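Local structure of inositol-1-monophosphatase SuhB (Mycobacterium tuberculosis, 2Q74) at residues A[16-27]-A[135-146]; A[161-169]-A[241-249]. The protein probably catalyses the magnesium-dependent hydrolysis of inositol 1-phosphate to free myo-inositol and phosphate, a step in mycobacterial inositol biosynthesis. All coordinates share one frame; numbering follows the deposited sequence.

Contact 1 (A[16-27]-A[135-146]); sequences ENLAAEAAAFVR and AVADVAARTVYS
With CG set anti to the carbonyl carbon (chi1 -71°) and the chain extended beyond it, Glu-16 reaches across to Ser-146 on the neighbouring strand, where Ser-146 OG lies close to Glu-16 OE2, modelled so near that the exact geometry is doubtful. At the other end of the contact Arg-27 leaves the helix with CG anti to the backbone N and then bends at chi2 and chi3, which brings its NE over the turn that follows strand 130-138. There NE donates to the carbonyl O of Val-139 at 3.2 Å, a bent bond (137° at the hydrogen) that comes from above the carbonyl plane. Arg-142 N approaches the same oxygen from the opposite face, so Val-139 O is gripped by two donors. Arg-142, an exposed residue, lays its NE over one face of the Arg-27 guanidinium, 3.5 Å from Arg-27 NH1; the two guanidinium planes are steeply inclined, and the like-charged groups lie close together.

Between these ends the packing is built from small side chains. The CB of Ala-19 sits 3.9 Å from Ala-137 CB and 4.0 Å from Ala-135 CB, and Ala-23 CB touches both Ala-137 CB and Val-139 CG2. Val-139 also turns CG1 to Val-26 CG1, the two side chains crossing at about a right angle. With alanines facing one another, the helix axis comes within 7.6 Å of that of strand 135-138, at 25° to it. Arg-142 and Thr-143 both face Asp-138, a G1 beta bulge that closes the hairpin.

Helix 8-33 thus lies on one side of the large mixed sheet, with helix 55-74 beside it receiving Leu-18 and Phe-25. Val-136 and Tyr-145, directed away from helix 8-33, touch helix 211-220, while strands 120-127 and 152-157 flank the hairpin.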
# COMPACT_ATOMS: atom_id res chain seq x y z
N GLU A 16 1.68 21.47 11.19
CA GLU A 16 1.18 20.27 11.85
C GLU A 16 -0.31 20.41 12.14
O GLU A 16 -1.12 19.50 11.90
CB GLU A 16 1.94 20.00 13.15
CG GLU A 16 3.38 19.53 12.96
CD GLU A 16 4.25 19.64 14.22
OE1 GLU A 16 3.89 20.41 15.15
OE2 GLU A 16 5.30 18.96 14.28
N ASN A 17 -0.66 21.57 12.65
CA ASN A 17 -2.03 21.84 13.04
C ASN A 17 -2.96 21.87 11.84
O ASN A 17 -4.03 21.27 11.87
CB ASN A 17 -2.09 23.15 13.80
CG ASN A 17 -1.45 23.06 15.16
OD1 ASN A 17 -1.38 22.01 15.76
ND2 ASN A 17 -0.97 24.18 15.65
N LEU A 18 -2.55 22.55 10.79
CA LEU A 18 -3.37 22.63 9.59
C LEU A 18 -3.53 21.27 8.92
O LEU A 18 -4.64 20.92 8.48
CB LEU A 18 -2.78 23.62 8.59
CG LEU A 18 -2.90 25.09 8.95
CD1 LEU A 18 -2.60 25.91 7.73
CD2 LEU A 18 -4.27 25.43 9.46
N ALA A 19 -2.44 20.51 8.85
CA ALA A 19 -2.48 19.17 8.30
C ALA A 19 -3.49 18.29 9.06
O ALA A 19 -4.36 17.63 8.44
CB ALA A 19 -1.09 18.55 8.34
N ALA A 20 -3.40 18.31 10.39
CA ALA A 20 -4.28 17.49 11.24
C ALA A 20 -5.74 17.90 11.08
O ALA A 20 -6.63 17.04 10.95
CB ALA A 20 -3.88 17.59 12.70
N GLU A 21 -5.98 19.21 11.11
CA GLU A 21 -7.31 19.76 10.86
C GLU A 21 -7.88 19.29 9.54
O GLU A 21 -8.97 18.75 9.49
CB GLU A 21 -7.24 21.28 10.80
CG GLU A 21 -7.36 22.00 12.10
CD GLU A 21 -7.37 23.49 11.87
OE1 GLU A 21 -8.26 23.97 11.13
OE2 GLU A 21 -6.46 24.18 12.39
N ALA A 22 -7.13 19.52 8.47
CA ALA A 22 -7.57 19.21 7.12
C ALA A 22 -7.82 17.71 6.95
O ALA A 22 -8.80 17.31 6.32
CB ALA A 22 -6.56 19.73 6.11
N ALA A 23 -6.98 16.88 7.57
CA ALA A 23 -7.18 15.43 7.54
C ALA A 23 -8.54 15.09 8.13
O ALA A 23 -9.32 14.35 7.54
CB ALA A 23 -6.07 14.72 8.29
N ALA A 24 -8.83 15.65 9.30
CA ALA A 24 -10.11 15.42 9.96
C ALA A 24 -11.30 15.80 9.07
O ALA A 24 -12.36 15.16 9.09
CB ALA A 24 -10.17 16.22 11.27
N PHE A 25 -11.12 16.87 8.29
CA PHE A 25 -12.17 17.38 7.41
C PHE A 25 -12.36 16.48 6.21
O PHE A 25 -13.48 16.18 5.82
CB PHE A 25 -11.78 18.79 6.95
CG PHE A 25 -12.77 19.44 6.04
CD1 PHE A 25 -13.91 20.02 6.54
CD2 PHE A 25 -12.54 19.50 4.67
CE1 PHE A 25 -14.83 20.65 5.69
CE2 PHE A 25 -13.44 20.12 3.82
CZ PHE A 25 -14.59 20.69 4.33
N VAL A 26 -11.25 16.05 5.61
CA VAL A 26 -11.29 15.12 4.48
C VAL A 26 -11.97 13.82 4.88
O VAL A 26 -12.81 13.29 4.18
CB VAL A 26 -9.84 14.81 4.01
CG1 VAL A 26 -9.82 13.64 3.04
CG2 VAL A 26 -9.22 16.05 3.40
N ARG A 27 -11.56 13.31 6.02
CA ARG A 27 -12.03 12.07 6.58
C ARG A 27 -13.55 12.15 6.75
O ARG A 27 -14.29 11.23 6.41
CB ARG A 27 -11.29 11.88 7.89
CG ARG A 27 -11.59 10.66 8.67
CD ARG A 27 -10.32 10.02 9.23
NE ARG A 27 -9.23 10.92 9.62
CZ ARG A 27 -9.22 11.72 10.69
NH1 ARG A 27 -10.27 11.79 11.49
NH2 ARG A 27 -8.15 12.45 10.95
N ALA A 135 4.56 19.36 6.83
CA ALA A 135 3.76 18.37 7.55
C ALA A 135 2.94 17.57 6.57
O ALA A 135 2.30 18.15 5.69
CB ALA A 135 2.85 19.04 8.57
N VAL A 136 2.98 16.25 6.70
CA VAL A 136 2.14 15.38 5.86
C VAL A 136 1.26 14.56 6.76
O VAL A 136 1.74 13.85 7.64
CB VAL A 136 2.96 14.39 4.98
CG1 VAL A 136 2.02 13.43 4.19
CG2 VAL A 136 3.90 15.13 4.04
N ALA A 137 -0.03 14.66 6.55
CA ALA A 137 -1.00 13.95 7.40
C ALA A 137 -1.44 12.75 6.64
O ALA A 137 -1.96 12.90 5.55
CB ALA A 137 -2.20 14.83 7.71
N ASP A 138 -1.23 11.56 7.20
CA ASP A 138 -1.76 10.30 6.67
C ASP A 138 -3.19 10.18 7.18
O ASP A 138 -3.44 9.72 8.30
CB ASP A 138 -0.89 9.11 7.16
CG ASP A 138 -1.33 7.75 6.58
OD1 ASP A 138 -2.48 7.60 6.10
OD2 ASP A 138 -0.50 6.80 6.63
N VAL A 139 -4.13 10.58 6.32
CA VAL A 139 -5.51 10.73 6.71
C VAL A 139 -6.09 9.46 7.34
O VAL A 139 -6.60 9.50 8.46
CB VAL A 139 -6.36 11.24 5.50
CG1 VAL A 139 -7.82 11.40 5.89
CG2 VAL A 139 -5.80 12.57 5.03
N ALA A 140 -6.00 8.33 6.65
CA ALA A 140 -6.70 7.13 7.16
C ALA A 140 -6.01 6.58 8.42
O ALA A 140 -6.64 5.98 9.27
CB ALA A 140 -6.84 6.07 6.09
N ALA A 141 -4.70 6.80 8.52
CA ALA A 141 -3.93 6.29 9.65
C ALA A 141 -4.13 7.16 10.88
O ALA A 141 -3.89 6.71 11.98
CB ALA A 141 -2.46 6.24 9.29
N ARG A 142 -4.59 8.39 10.69
CA ARG A 142 -4.72 9.39 11.74
C ARG A 142 -3.39 9.72 12.39
O ARG A 142 -3.28 9.82 13.61
CB ARG A 142 -5.75 8.93 12.78
CG ARG A 142 -7.13 8.95 12.24
CD ARG A 142 -8.15 8.41 13.17
NE ARG A 142 -9.44 8.49 12.50
CZ ARG A 142 -10.55 7.89 12.90
NH1 ARG A 142 -10.56 7.14 13.99
NH2 ARG A 142 -11.67 8.04 12.19
N THR A 143 -2.37 9.88 11.56
CA THR A 143 -1.03 10.23 12.02
C THR A 143 -0.53 11.46 11.25
O THR A 143 -1.04 11.79 10.19
CB THR A 143 -0.08 9.05 11.79
OG1 THR A 143 -0.04 8.74 10.39
CG2 THR A 143 -0.58 7.82 12.52
N VAL A 144 0.48 12.13 11.79
CA VAL A 144 1.04 13.31 11.13
C VAL A 144 2.56 13.27 11.21
O VAL A 144 3.15 13.15 12.30
CB VAL A 144 0.49 14.64 11.71
CG1 VAL A 144 1.02 15.84 10.91
CG2 VAL A 144 -1.04 14.65 11.67
N TYR A 145 3.20 13.36 10.05
CA TYR A 145 4.66 13.43 9.96
C TYR A 145 5.00 14.90 9.82
O TYR A 145 4.29 15.61 9.13
CB TYR A 145 5.14 12.69 8.71
CG TYR A 145 4.79 11.22 8.68
CD1 TYR A 145 3.53 10.77 8.26
CD2 TYR A 145 5.72 10.27 9.07
CE1 TYR A 145 3.21 9.40 8.24
CE2 TYR A 145 5.44 8.93 9.04
CZ TYR A 145 4.18 8.49 8.62
OH TYR A 145 3.93 7.13 8.63
N SER A 146 6.08 15.34 10.46
CA SER A 146 6.52 16.72 10.29
C SER A 146 8.00 16.93 10.51
O SER A 146 8.66 16.09 11.11
CB SER A 146 5.75 17.65 11.22
OG SER A 146 5.90 17.26 12.58

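Contact 2 (A[161-169]-A[241-249]); sequences RHVLRCTGV and LIAAEAGAR
Backbone polar bonding joins Cys-166 to Ala-246: the amide N of Cys-166 donates to Ala-246 O at 3.1 Å in a nearly straight bond (164° at the hydrogen), tilted modestly from the carbonyl plane. The same oxygen receives a CA-H...O contact from Arg-165 CA at 3.6 Å. A water sits between Leu-164 O and Glu-245 O, but its distance to Leu-164 O is doubtfully short and the bridge is tentative.

The acceptor carbonyl is presented by a Schellman motif at the end of helix 233-245, where Gly-247 takes a positive phi and Gly-247 N and Ala-248 N bond back to the last turn.

Apolar contacts come from Leu-164 and Cys-166. Leu-164 packs CB against Ala-246 CB at 4.3 Å and reaches Ile-242 CG2 with CD1. Cys-166 holds SG between its backbone N and carbonyl carbon (chi1 53°), which sets the sulfur 4.3 Å from Ala-248 CB and in van der Waals proximity to the Gly-247 to Ala-248 peptide.

Arg-165, bent at chi2 and chi3, folds back so that its guanidinium edge meets the same turn, NH1 being 3.8 Å from Gly-247 N.

Around the contact, Leu-164 and Ile-242 share Tyr-145 of strand 143-148, and helix 211-220 packs on Ala-246 and Ala-248. The Glu-245 carboxylate turns to the amides of Gly-152, at the start of strand 152-157, and Gly-150, in the turn before it.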
# COMPACT_ATOMS: atom_id res chain seq x y z
N ARG A 161 4.54 11.68 20.29
CA ARG A 161 5.49 12.04 19.25
C ARG A 161 6.77 11.20 19.23
O ARG A 161 7.38 11.00 20.27
CB ARG A 161 5.88 13.51 19.43
CG ARG A 161 6.40 14.13 18.17
CD ARG A 161 6.64 15.62 18.29
NE ARG A 161 7.54 15.93 19.40
CZ ARG A 161 8.48 16.89 19.38
NH1 ARG A 161 8.68 17.65 18.30
NH2 ARG A 161 9.24 17.08 20.46
N HIS A 162 7.20 10.74 18.06
CA HIS A 162 8.39 9.88 17.92
C HIS A 162 9.40 10.47 16.91
O HIS A 162 9.00 11.12 15.95
CB HIS A 162 8.01 8.47 17.45
CG HIS A 162 6.66 8.02 17.92
ND1 HIS A 162 6.32 7.97 19.26
CD2 HIS A 162 5.58 7.61 17.24
CE1 HIS A 162 5.07 7.55 19.37
NE2 HIS A 162 4.60 7.32 18.16
N VAL A 163 10.69 10.23 17.14
CA VAL A 163 11.74 10.71 16.25
C VAL A 163 11.80 9.78 15.07
O VAL A 163 11.70 8.58 15.23
CB VAL A 163 13.15 10.75 16.94
CG1 VAL A 163 14.24 11.19 15.95
CG2 VAL A 163 13.12 11.67 18.12
N LEU A 164 11.99 10.34 13.88
CA LEU A 164 12.13 9.56 12.68
C LEU A 164 13.58 9.47 12.25
O LEU A 164 14.36 10.45 12.33
CB LEU A 164 11.28 10.13 11.55
CG LEU A 164 9.76 10.06 11.79
CD1 LEU A 164 9.00 10.58 10.59
CD2 LEU A 164 9.34 8.64 12.13
N ARG A 165 13.93 8.27 11.79
CA ARG A 165 15.25 7.96 11.27
C ARG A 165 15.12 6.91 10.19
O ARG A 165 14.42 5.91 10.35
CB ARG A 165 16.15 7.45 12.38
CG ARG A 165 16.73 8.54 13.30
CD ARG A 165 17.42 9.63 12.48
NE ARG A 165 18.65 10.11 13.09
CZ ARG A 165 19.48 10.99 12.53
NH1 ARG A 165 19.20 11.52 11.34
NH2 ARG A 165 20.59 11.36 13.17
N CYS A 166 15.77 7.15 9.06
CA CYS A 166 15.72 6.19 7.98
C CYS A 166 16.62 5.02 8.31
O CYS A 166 17.33 5.04 9.30
CB CYS A 166 16.14 6.85 6.66
SG CYS A 166 17.71 7.65 6.81
N THR A 167 16.55 3.98 7.50
CA THR A 167 17.23 2.74 7.80
C THR A 167 18.72 2.88 7.55
O THR A 167 19.16 3.88 7.02
CB THR A 167 16.67 1.61 6.92
OG1 THR A 167 16.95 1.90 5.55
CG2 THR A 167 15.18 1.47 7.09
N GLY A 168 19.48 1.85 7.90
CA GLY A 168 20.93 1.83 7.65
C GLY A 168 21.37 0.78 6.64
O GLY A 168 22.45 0.23 6.77
N VAL A 169 20.53 0.47 5.65
CA VAL A 169 20.89 -0.47 4.58
C VAL A 169 22.15 -0.04 3.84
O VAL A 169 22.32 1.14 3.57
CB VAL A 169 19.80 -0.58 3.45
CG1 VAL A 169 19.22 -1.97 3.39
CG2 VAL A 169 18.76 0.54 3.55
N LEU A 241 11.54 17.26 2.79
CA LEU A 241 12.20 17.83 3.97
C LEU A 241 12.18 16.82 5.08
O LEU A 241 13.16 16.63 5.81
CB LEU A 241 11.47 19.10 4.42
CG LEU A 241 12.19 20.22 5.16
CD1 LEU A 241 11.20 20.94 6.13
CD2 LEU A 241 13.43 19.80 5.90
N ILE A 242 11.04 16.17 5.22
CA ILE A 242 10.84 15.21 6.29
C ILE A 242 11.84 14.06 6.14
O ILE A 242 12.62 13.79 7.07
CB ILE A 242 9.42 14.66 6.32
CG1 ILE A 242 8.43 15.79 6.69
CG2 ILE A 242 9.36 13.55 7.34
CD1 ILE A 242 6.96 15.49 6.43
N ALA A 243 11.87 13.44 4.96
CA ALA A 243 12.89 12.43 4.68
C ALA A 243 14.33 12.97 4.94
O ALA A 243 15.16 12.33 5.58
CB ALA A 243 12.73 11.90 3.27
N ALA A 244 14.60 14.19 4.50
CA ALA A 244 15.95 14.78 4.67
C ALA A 244 16.27 14.90 6.15
O ALA A 244 17.31 14.45 6.61
CB ALA A 244 16.04 16.14 3.99
N GLU A 245 15.35 15.44 6.92
CA GLU A 245 15.59 15.62 8.35
C GLU A 245 15.65 14.30 9.11
O GLU A 245 15.97 14.27 10.31
CB GLU A 245 14.51 16.52 8.96
CG GLU A 245 14.63 17.98 8.57
CD GLU A 245 15.92 18.61 9.03
OE1 GLU A 245 16.40 18.26 10.14
OE2 GLU A 245 16.45 19.46 8.28
N ALA A 246 15.32 13.21 8.43
CA ALA A 246 15.38 11.88 8.99
C ALA A 246 16.70 11.22 8.60
O ALA A 246 16.92 10.05 8.89
CB ALA A 246 14.15 11.03 8.50
N GLY A 247 17.57 11.99 7.94
CA GLY A 247 18.91 11.54 7.55
C GLY A 247 18.99 10.99 6.12
O GLY A 247 20.05 10.55 5.68
N ALA A 248 17.87 11.00 5.40
CA ALA A 248 17.86 10.45 4.05
C ALA A 248 18.58 11.37 3.07
O ALA A 248 18.64 12.57 3.24
CB ALA A 248 16.45 10.17 3.58
N ARG A 249 19.13 10.76 2.04
CA ARG A 249 19.66 11.47 0.91
C ARG A 249 18.48 11.81 -0.00
O ARG A 249 17.71 10.93 -0.39
CB ARG A 249 20.65 10.56 0.19
CG ARG A 249 21.56 11.26 -0.75
CD ARG A 249 22.75 11.88 -0.05
NE ARG A 249 23.75 12.22 -1.05
CZ ARG A 249 24.59 11.36 -1.64
NH1 ARG A 249 24.57 10.08 -1.31
NH2 ARG A 249 25.47 11.80 -2.54
O HOH W 1 14.71 12.90 12.75

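How the contacts relate
Both contacts involve the seven-stranded sheet and both are partly buried, but they engage different parts of it. Contact 1 lays a long helix along two inner strands; contact 2 joins the chain leaving the edge strand 160-163 to a helix end. The larger interface of contact 1 relies on alanine and valine side chains, with polar groups at its two ends, whereas in contact 2 main-chain groups, and perhaps a water, carry much of the linkage. They meet through the sheet: Tyr-145, turned away from helix 8-33, packs CD2 at 3.6 Å from Leu-164 CD1, and Ile-242 CD1 reaches Val-136 CG2.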